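Local coordinates for protein 11S globulin (Wrightia tinctoria, PDB 5WXU) that probably serves as a seed storage protein and binds the plant hormone auxin (indole-3-acetic acid), at residues 196-205 with 220-228; 158-166 with 322-330. All coordinates share one frame; numbering follows the deposited sequence.

Contact 1: residues 196-205 with 220-228; sequences NLRRYFLGGN and LLWNNVFQP. With PO4 (phosphate ion), chain N.
Trp222 turns one face of its ring to Arg199 and Phe201 because its CG stands anti to the backbone N (chi1 -176°). Arg199 CD then sits over that face as a CH-pi contact, 3.9 Å from the centroid of the six-membered ring. The Phe201 ring lies nearly parallel to the indole but slid, its centroid 4.5 Å from that of the five-membered ring. Leu197 CD2 and Trp222 CZ3 take opposite faces of the Arg199 guanidinium; at its edge NE donates to a water, Arg199 NH1 to PO4 O4 at 2.9 Å and NH2 to Thr83. The backbones of the two strands run parallel, with Phe201 N 2.8 Å from Asn223 O, and Tyr200 OH bonds to Ser370 of a second subunit. Asn224 OD1 takes Phe226 N at 3.0 Å, an Asx turn, and Asn224 ND2 meets a lone pair of Gly204 O at 2.8 Å and also bonds to Leu248 O of helix 242-248. Gln227 NE2 donates to Asn205 OD1 from above its carbonyl plane, and also to Gln249 O; Asn205 ND2 bonds to Ser250 O. Strand 91-98 pairs antiparallel with strand 198-201, and strands 56-60 and 63-67 pack against Trp222.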
loop_
_atom_site.group_PDB
_atom_site.type_symbol
_atom_site.label_atom_id
_atom_site.label_comp_id
_atom_site.label_asym_id
_atom_site.label_seq_id
_atom_site.Cartn_x
_atom_site.Cartn_y
_atom_site.Cartn_z
ATOM N N ASN B 196 20.618 -13.170 -18.250
ATOM C CA ASN B 196 20.988 -14.552 -18.597
ATOM C C ASN B 196 20.530 -15.415 -17.454
ATOM O O ASN B 196 20.662 -15.024 -16.286
ATOM C CB ASN B 196 22.504 -14.723 -18.773
ATOM C CG ASN B 196 23.067 -13.859 -19.884
ATOM O OD1 ASN B 196 23.612 -12.741 -19.621
ATOM N ND2 ASN B 196 22.855 -14.288 -21.127
ATOM N N LEU B 197 19.966 -16.595 -17.771
ATOM C CA LEU B 197 19.537 -17.490 -16.719
ATOM C C LEU B 197 20.672 -18.287 -16.091
ATOM O O LEU B 197 21.479 -18.906 -16.840
ATOM C CB LEU B 197 18.495 -18.466 -17.282
ATOM C CG LEU B 197 17.878 -19.446 -16.329
ATOM C CD1 LEU B 197 17.063 -18.719 -15.259
ATOM C CD2 LEU B 197 16.977 -20.428 -17.088
ATOM N N ARG B 198 20.660 -18.362 -14.765
ATOM C CA ARG B 198 21.443 -19.278 -13.980
ATOM C C ARG B 198 20.604 -20.366 -13.428
ATOM O O ARG B 198 19.466 -20.134 -12.939
ATOM C CB ARG B 198 22.112 -18.607 -12.767
ATOM C CG ARG B 198 23.332 -17.771 -13.031
ATOM C CD ARG B 198 23.038 -16.437 -13.569
ATOM N NE ARG B 198 24.204 -15.532 -13.564
ATOM C CZ ARG B 198 24.223 -14.455 -14.292
ATOM N NH1 ARG B 198 23.197 -14.164 -15.056
ATOM N NH2 ARG B 198 25.283 -13.670 -14.309
ATOM N N ARG B 199 21.114 -21.612 -13.504
ATOM C CA ARG B 199 20.486 -22.738 -12.835
ATOM C C ARG B 199 21.442 -23.373 -11.883
ATOM O O ARG B 199 22.405 -23.991 -12.294
ATOM C CB ARG B 199 19.964 -23.814 -13.818
ATOM C CG ARG B 199 19.054 -23.231 -14.926
ATOM C CD ARG B 199 18.612 -24.333 -15.902
ATOM N NE ARG B 199 18.437 -23.829 -17.259
ATOM C CZ ARG B 199 17.321 -23.927 -17.967
ATOM N NH1 ARG B 199 16.198 -24.476 -17.464
ATOM N NH2 ARG B 199 17.333 -23.422 -19.197
ATOM N N TYR B 200 21.149 -23.228 -10.592
ATOM C CA TYR B 200 22.032 -23.634 -9.529
ATOM C C TYR B 200 21.407 -24.846 -8.897
ATOM O O TYR B 200 20.422 -24.748 -8.227
ATOM C CB TYR B 200 22.290 -22.491 -8.530
ATOM C CG TYR B 200 23.286 -21.422 -9.063
ATOM C CD1 TYR B 200 23.808 -21.464 -10.387
ATOM C CD2 TYR B 200 23.745 -20.430 -8.270
ATOM C CE1 TYR B 200 24.670 -20.487 -10.859
ATOM C CE2 TYR B 200 24.582 -19.420 -8.743
ATOM C CZ TYR B 200 25.078 -19.447 -10.016
ATOM O OH TYR B 200 26.002 -18.470 -10.456
ATOM N N PHE B 201 22.083 -26.001 -9.004
ATOM C CA PHE B 201 21.584 -27.252 -8.554
ATOM C C PHE B 201 22.260 -27.734 -7.262
ATOM O O PHE B 201 23.453 -27.499 -7.055
ATOM C CB PHE B 201 21.769 -28.309 -9.688
ATOM C CG PHE B 201 20.779 -28.231 -10.786
ATOM C CD1 PHE B 201 21.030 -27.458 -11.852
ATOM C CD2 PHE B 201 19.556 -28.932 -10.742
ATOM C CE1 PHE B 201 20.125 -27.361 -12.882
ATOM C CE2 PHE B 201 18.632 -28.806 -11.739
ATOM C CZ PHE B 201 18.947 -28.042 -12.834
ATOM N N LEU B 202 21.478 -28.305 -6.367
ATOM C CA LEU B 202 21.979 -28.913 -5.094
ATOM C C LEU B 202 22.186 -30.403 -5.366
ATOM O O LEU B 202 21.363 -31.246 -5.052
ATOM C CB LEU B 202 21.039 -28.707 -3.970
ATOM C CG LEU B 202 21.014 -27.247 -3.456
ATOM C CD1 LEU B 202 20.550 -26.208 -4.427
ATOM C CD2 LEU B 202 20.181 -27.229 -2.186
ATOM N N GLY B 203 23.319 -30.684 -5.971
ATOM C CA GLY B 203 23.538 -31.959 -6.580
ATOM C C GLY B 203 23.610 -31.984 -8.056
ATOM O O GLY B 203 23.414 -31.016 -8.781
ATOM N N GLY B 204 23.860 -33.213 -8.565
ATOM C CA GLY B 204 23.933 -33.436 -9.984
ATOM C C GLY B 204 25.286 -33.322 -10.605
ATOM O O GLY B 204 26.182 -32.732 -10.029
ATOM N N ASN B 205 25.413 -33.860 -11.821
ATOM C CA ASN B 205 26.612 -33.718 -12.615
ATOM C C ASN B 205 26.257 -34.014 -14.072
ATOM O O ASN B 205 25.266 -34.690 -14.283
ATOM C CB ASN B 205 27.582 -34.765 -12.096
ATOM C CG ASN B 205 29.025 -34.369 -12.232
ATOM O OD1 ASN B 205 29.390 -33.334 -12.825
ATOM N ND2 ASN B 205 29.874 -35.193 -11.629
ATOM N N LEU B 220 25.595 -22.244 -21.267
ATOM C CA LEU B 220 24.654 -22.375 -20.203
ATOM C C LEU B 220 25.363 -22.190 -18.873
ATOM O O LEU B 220 26.489 -22.674 -18.654
ATOM C CB LEU B 220 23.946 -23.744 -20.260
ATOM C CG LEU B 220 23.126 -23.980 -21.558
ATOM C CD1 LEU B 220 22.802 -25.456 -21.692
ATOM C CD2 LEU B 220 21.839 -23.153 -21.594
ATOM N N LEU B 221 24.677 -21.484 -17.976
ATOM C CA LEU B 221 25.107 -21.337 -16.616
ATOM C C LEU B 221 24.298 -22.328 -15.820
ATOM O O LEU B 221 23.184 -22.027 -15.396
ATOM C CB LEU B 221 24.895 -19.885 -16.180
ATOM C CG LEU B 221 25.616 -18.791 -17.003
ATOM C CD1 LEU B 221 25.239 -17.362 -16.533
ATOM C CD2 LEU B 221 27.133 -18.977 -16.994
ATOM N N TRP B 222 24.822 -23.543 -15.683
ATOM C CA TRP B 222 24.115 -24.650 -15.130
ATOM C C TRP B 222 25.134 -25.451 -14.342
ATOM O O TRP B 222 26.100 -25.942 -14.907
ATOM C CB TRP B 222 23.483 -25.454 -16.285
ATOM C CG TRP B 222 22.622 -26.584 -15.963
ATOM C CD1 TRP B 222 22.844 -27.514 -14.977
ATOM C CD2 TRP B 222 21.408 -27.006 -16.644
ATOM N NE1 TRP B 222 21.837 -28.473 -14.999
ATOM C CE2 TRP B 222 20.985 -28.215 -16.039
ATOM C CE3 TRP B 222 20.699 -26.526 -17.772
ATOM C CZ2 TRP B 222 19.807 -28.885 -16.419
ATOM C CZ3 TRP B 222 19.507 -27.237 -18.193
ATOM C CH2 TRP B 222 19.084 -28.390 -17.497
ATOM N N ASN B 223 24.956 -25.590 -13.051
ATOM C CA ASN B 223 26.022 -26.083 -12.232
ATOM C C ASN B 223 25.510 -26.707 -10.926
ATOM O O ASN B 223 24.514 -26.254 -10.352
ATOM C CB ASN B 223 26.800 -24.781 -11.841
ATOM C CG ASN B 223 28.076 -25.025 -11.101
ATOM O OD1 ASN B 223 28.897 -25.864 -11.527
ATOM N ND2 ASN B 223 28.296 -24.265 -9.981
ATOM N N ASN B 224 26.189 -27.752 -10.446
ATOM C CA ASN B 224 26.038 -28.266 -9.119
ATOM C C ASN B 224 26.807 -27.334 -8.153
ATOM O O ASN B 224 28.067 -27.267 -8.183
ATOM C CB ASN B 224 26.620 -29.700 -9.015
ATOM C CG ASN B 224 26.585 -30.270 -7.622
ATOM O OD1 ASN B 224 26.374 -29.583 -6.629
ATOM N ND2 ASN B 224 26.822 -31.613 -7.519
ATOM N N VAL B 225 26.083 -26.609 -7.314
ATOM C CA VAL B 225 26.722 -25.578 -6.447
ATOM C C VAL B 225 27.719 -26.051 -5.423
ATOM O O VAL B 225 28.497 -25.215 -4.898
ATOM C CB VAL B 225 25.665 -24.678 -5.674
ATOM C CG1 VAL B 225 24.790 -23.992 -6.640
ATOM C CG2 VAL B 225 24.900 -25.356 -4.603
ATOM N N PHE B 226 27.731 -27.372 -5.145
ATOM C CA PHE B 226 28.654 -27.934 -4.198
ATOM C C PHE B 226 30.015 -28.197 -4.826
ATOM O O PHE B 226 30.996 -28.220 -4.115
ATOM C CB PHE B 226 28.111 -29.237 -3.627
ATOM C CG PHE B 226 26.818 -29.086 -2.864
ATOM C CD1 PHE B 226 26.765 -28.288 -1.750
ATOM C CD2 PHE B 226 25.645 -29.721 -3.293
ATOM C CE1 PHE B 226 25.579 -28.112 -1.065
ATOM C CE2 PHE B 226 24.456 -29.546 -2.618
ATOM C CZ PHE B 226 24.439 -28.779 -1.464
ATOM N N GLN B 227 30.061 -28.333 -6.149
ATOM C CA GLN B 227 31.313 -28.574 -6.858
ATOM C C GLN B 227 32.400 -27.523 -6.683
ATOM O O GLN B 227 33.548 -27.898 -6.520
ATOM C CB GLN B 227 31.052 -28.860 -8.359
ATOM C CG GLN B 227 30.424 -30.237 -8.495
ATOM C CD GLN B 227 30.120 -30.665 -9.922
ATOM O OE1 GLN B 227 30.372 -29.937 -10.865
ATOM N NE2 GLN B 227 29.692 -31.934 -10.080
ATOM N N PRO B 228 32.071 -26.212 -6.760
ATOM C CA PRO B 228 33.168 -25.195 -6.638
ATOM C C PRO B 228 33.625 -24.891 -5.252
ATOM O O PRO B 228 34.226 -23.855 -5.035
ATOM C CB PRO B 228 32.562 -23.958 -7.309
ATOM C CG PRO B 228 31.080 -24.137 -7.218
ATOM C CD PRO B 228 30.850 -25.622 -7.366
HETATM P P PO4 N . 15.034 -24.916 -13.483
HETATM O O1 PO4 N . 16.444 -24.782 -12.715
HETATM O O2 PO4 N . 13.803 -25.475 -12.789
HETATM O O3 PO4 N . 14.478 -23.497 -13.653
HETATM O O4 PO4 N . 15.104 -25.321 -14.956
HETATM O O HOH W 1 22.110 -20.237 -18.913
HETATM O O HOH W 2 21.001 -22.602 -17.518
#

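Contact 2: residues 158-166 with 322-330; sequences DVIALPAGI and NLPILRKLQ
Ile325 O takes two amides of its own short helix, Leu329 N at 3.1 Å and, weakly, Lys328 N; those two residues lie one turn on from Ile325, and all three point their side chains toward segment 158-166. No hydrogen bond joins the two segments; the contact is made of methyl and methylene groups. Ala161 CB points at the helix and is met by four side chains: Leu326 CD2 and Leu329 CD1 each come to 3.8 Å from it, and Ile325 CG2 and Leu323 CD2 complete the set. With CG anti to the carbonyl carbon (chi1 -60°), Leu329 aims its branch at the strand: CD1 goes to Ala161, while Leu329 CD2 lies 3.8 Å from Pro163 CA. The Pro163 ring meets Ile325 at about a right angle, with CG 4.1 Å from Ile325 CD1. On the outer side the aliphatic part of Lys328 passes the same ring, its CE 4.1 Å from Pro163 CG. Ala161 O is buried here with no partner in the model. The helix runs at 54° to strand 158-162, which lies between strands 102-108 and 296-298, and strand 313-318 packs on the helix side through Leu318. A helix from the second cupin sequence region laid against a sheet strand of the first is part of the junction between the two halves of a bicupin, the fold of 11S globulins.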
loop_
_atom_site.group_PDB
_atom_site.type_symbol
_atom_site.label_atom_id
_atom_site.label_comp_id
_atom_site.label_asym_id
_atom_site.label_seq_id
_atom_site.Cartn_x
_atom_site.Cartn_y
_atom_site.Cartn_z
ATOM N N ASP B 158 -1.979 -27.306 -14.277
ATOM C CA ASP B 158 -1.395 -26.440 -13.252
ATOM C C ASP B 158 -0.438 -25.428 -13.822
ATOM O O ASP B 158 0.363 -25.712 -14.693
ATOM C CB ASP B 158 -0.713 -27.255 -12.143
ATOM C CG ASP B 158 -1.663 -27.901 -11.189
ATOM O OD1 ASP B 158 -2.833 -27.655 -11.218
ATOM O OD2 ASP B 158 -1.230 -28.679 -10.300
ATOM N N VAL B 159 -0.518 -24.199 -13.297
ATOM C CA VAL B 159 0.434 -23.204 -13.575
ATOM C C VAL B 159 0.979 -22.891 -12.218
ATOM O O VAL B 159 0.237 -22.527 -11.306
ATOM C CB VAL B 159 -0.168 -21.961 -14.212
ATOM C CG1 VAL B 159 0.902 -20.929 -14.421
ATOM C CG2 VAL B 159 -0.784 -22.288 -15.551
ATOM N N ILE B 160 2.295 -22.977 -12.084
ATOM C CA ILE B 160 2.968 -22.852 -10.789
ATOM C C ILE B 160 3.874 -21.624 -10.864
ATOM O O ILE B 160 4.572 -21.433 -11.839
ATOM C CB ILE B 160 3.897 -24.078 -10.527
ATOM C CG1 ILE B 160 3.143 -25.413 -10.608
ATOM C CG2 ILE B 160 4.636 -24.019 -9.208
ATOM C CD1 ILE B 160 3.952 -26.530 -11.257
ATOM N N ALA B 161 3.890 -20.817 -9.823
ATOM C CA ALA B 161 4.608 -19.589 -9.800
ATOM C C ALA B 161 5.640 -19.623 -8.754
ATOM O O ALA B 161 5.295 -19.788 -7.551
ATOM C CB ALA B 161 3.633 -18.413 -9.516
ATOM N N LEU B 162 6.899 -19.400 -9.125
ATOM C CA LEU B 162 7.988 -19.411 -8.118
ATOM C C LEU B 162 8.907 -18.216 -8.206
ATOM O O LEU B 162 9.331 -17.831 -9.290
ATOM C CB LEU B 162 8.843 -20.660 -8.336
ATOM C CG LEU B 162 8.152 -22.012 -8.057
ATOM C CD1 LEU B 162 8.964 -23.244 -8.411
ATOM C CD2 LEU B 162 7.753 -22.105 -6.619
ATOM N N PRO B 163 9.283 -17.615 -7.067
ATOM C CA PRO B 163 10.244 -16.544 -7.079
ATOM C C PRO B 163 11.651 -16.995 -7.432
ATOM O O PRO B 163 12.069 -18.174 -7.209
ATOM C CB PRO B 163 10.210 -16.011 -5.629
ATOM C CG PRO B 163 8.925 -16.536 -5.093
ATOM C CD PRO B 163 8.731 -17.833 -5.723
ATOM N N ALA B 164 12.441 -15.991 -7.788
ATOM C CA ALA B 164 13.890 -16.135 -7.872
ATOM C C ALA B 164 14.458 -16.505 -6.530
ATOM O O ALA B 164 13.987 -16.038 -5.476
ATOM C CB ALA B 164 14.585 -14.865 -8.380
ATOM N N GLY B 165 15.489 -17.366 -6.551
ATOM C CA GLY B 165 16.241 -17.676 -5.364
ATOM C C GLY B 165 15.744 -18.831 -4.563
ATOM O O GLY B 165 16.405 -19.224 -3.597
ATOM N N ILE B 166 14.527 -19.271 -4.872
ATOM C CA ILE B 166 13.831 -20.280 -4.112
ATOM C C ILE B 166 14.200 -21.682 -4.679
ATOM O O ILE B 166 14.061 -21.932 -5.856
ATOM C CB ILE B 166 12.335 -20.059 -4.186
ATOM C CG1 ILE B 166 12.009 -18.728 -3.467
ATOM C CG2 ILE B 166 11.536 -21.267 -3.647
ATOM C CD1 ILE B 166 12.220 -18.723 -1.966
ATOM N N ASN B 322 -6.542 -13.751 -8.455
ATOM C CA ASN B 322 -6.747 -15.171 -8.313
ATOM C C ASN B 322 -5.663 -15.746 -7.432
ATOM O O ASN B 322 -5.915 -16.383 -6.447
ATOM C CB ASN B 322 -6.766 -15.930 -9.693
ATOM C CG ASN B 322 -7.568 -15.199 -10.780
ATOM O OD1 ASN B 322 -7.150 -15.043 -12.014
ATOM N ND2 ASN B 322 -8.755 -14.728 -10.357
ATOM N N LEU B 323 -4.428 -15.510 -7.805
ATOM C CA LEU B 323 -3.304 -16.117 -7.140
ATOM C C LEU B 323 -2.402 -14.997 -6.620
ATOM O O LEU B 323 -1.685 -14.373 -7.375
ATOM C CB LEU B 323 -2.531 -17.001 -8.158
ATOM C CG LEU B 323 -1.261 -17.752 -7.750
ATOM C CD1 LEU B 323 -1.560 -18.624 -6.560
ATOM C CD2 LEU B 323 -0.636 -18.487 -8.900
ATOM N N PRO B 324 -2.342 -14.789 -5.286
ATOM C CA PRO B 324 -1.720 -13.621 -4.725
ATOM C C PRO B 324 -0.277 -13.403 -5.012
ATOM O O PRO B 324 0.141 -12.272 -5.242
ATOM C CB PRO B 324 -1.954 -13.764 -3.182
ATOM C CG PRO B 324 -3.038 -14.680 -3.082
ATOM C CD PRO B 324 -3.168 -15.503 -4.315
ATOM N N ILE B 325 0.496 -14.490 -5.059
ATOM C CA ILE B 325 1.967 -14.394 -5.280
ATOM C C ILE B 325 2.326 -13.765 -6.634
ATOM O O ILE B 325 3.395 -13.193 -6.797
ATOM C CB ILE B 325 2.657 -15.763 -5.095
ATOM C CG1 ILE B 325 4.157 -15.568 -4.902
ATOM C CG2 ILE B 325 2.269 -16.744 -6.168
ATOM C CD1 ILE B 325 4.875 -16.873 -4.555
ATOM N N LEU B 326 1.388 -13.821 -7.564
ATOM C CA LEU B 326 1.595 -13.151 -8.856
ATOM C C LEU B 326 1.767 -11.662 -8.785
ATOM O O LEU B 326 2.423 -11.070 -9.619
ATOM C CB LEU B 326 0.487 -13.483 -9.837
ATOM C CG LEU B 326 0.346 -14.960 -10.289
ATOM C CD1 LEU B 326 -0.805 -15.173 -11.238
ATOM C CD2 LEU B 326 1.641 -15.527 -10.894
ATOM N N ARG B 327 1.218 -11.027 -7.739
ATOM C CA ARG B 327 1.419 -9.600 -7.573
ATOM C C ARG B 327 2.874 -9.266 -7.328
ATOM O O ARG B 327 3.404 -8.367 -7.941
ATOM C CB ARG B 327 0.579 -9.116 -6.387
ATOM C CG ARG B 327 0.681 -7.651 -6.060
ATOM C CD ARG B 327 -0.138 -6.870 -6.996
ATOM N NE ARG B 327 -0.263 -5.475 -6.608
ATOM C CZ ARG B 327 -0.666 -4.523 -7.444
ATOM N NH1 ARG B 327 -0.979 -4.822 -8.702
ATOM N NH2 ARG B 327 -0.737 -3.266 -7.036
ATOM N N LYS B 328 3.569 -10.054 -6.509
ATOM C CA LYS B 328 5.012 -9.874 -6.190
ATOM C C LYS B 328 5.854 -10.188 -7.436
ATOM O O LYS B 328 6.822 -9.481 -7.754
ATOM C CB LYS B 328 5.374 -10.888 -5.093
ATOM C CG LYS B 328 6.854 -11.138 -4.727
ATOM C CD LYS B 328 6.955 -12.297 -3.711
ATOM C CE LYS B 328 8.383 -12.817 -3.487
ATOM N NZ LYS B 328 9.243 -11.877 -2.702
ATOM N N LEU B 329 5.423 -11.207 -8.156
ATOM C CA LEU B 329 6.183 -11.698 -9.317
ATOM C C LEU B 329 6.003 -10.893 -10.592
ATOM O O LEU B 329 6.817 -11.017 -11.518
ATOM C CB LEU B 329 5.904 -13.183 -9.527
ATOM C CG LEU B 329 6.268 -14.141 -8.394
ATOM C CD1 LEU B 329 6.039 -15.542 -8.947
ATOM C CD2 LEU B 329 7.713 -13.915 -7.944
ATOM N N GLN B 330 4.923 -10.124 -10.676
ATOM C CA GLN B 330 4.580 -9.296 -11.851
ATOM C C GLN B 330 4.471 -10.192 -13.100
ATOM O O GLN B 330 4.977 -9.861 -14.149
ATOM C CB GLN B 330 5.629 -8.204 -12.068
ATOM C CG GLN B 330 5.855 -7.455 -10.746
ATOM C CD GLN B 330 6.446 -6.094 -10.960
ATOM O OE1 GLN B 330 7.249 -5.910 -11.844
ATOM N NE2 GLN B 330 6.061 -5.131 -10.117
#

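How the contacts relate
Going from the N terminus, strand 158-162 comes first and opens the long loop of contact 2. Before that loop closes, the chain makes strand 198-201, runs through a linker of 14 residues that is largely unmodelled, and returns as strand 221-224; this closes contact 1 entirely within the larger span. After 155 intervening residues, counted from segment 158-166, 322-330 arrives to complete contact 2. Contact 1 thus adds a parallel strand to the mixed sheet of the first cupin, whereas contact 2 joins the two cupins. Their centres are about 22 Å apart and they do not touch, yet His168 bonds both to Ile166 O and to the phosphate beside Arg199.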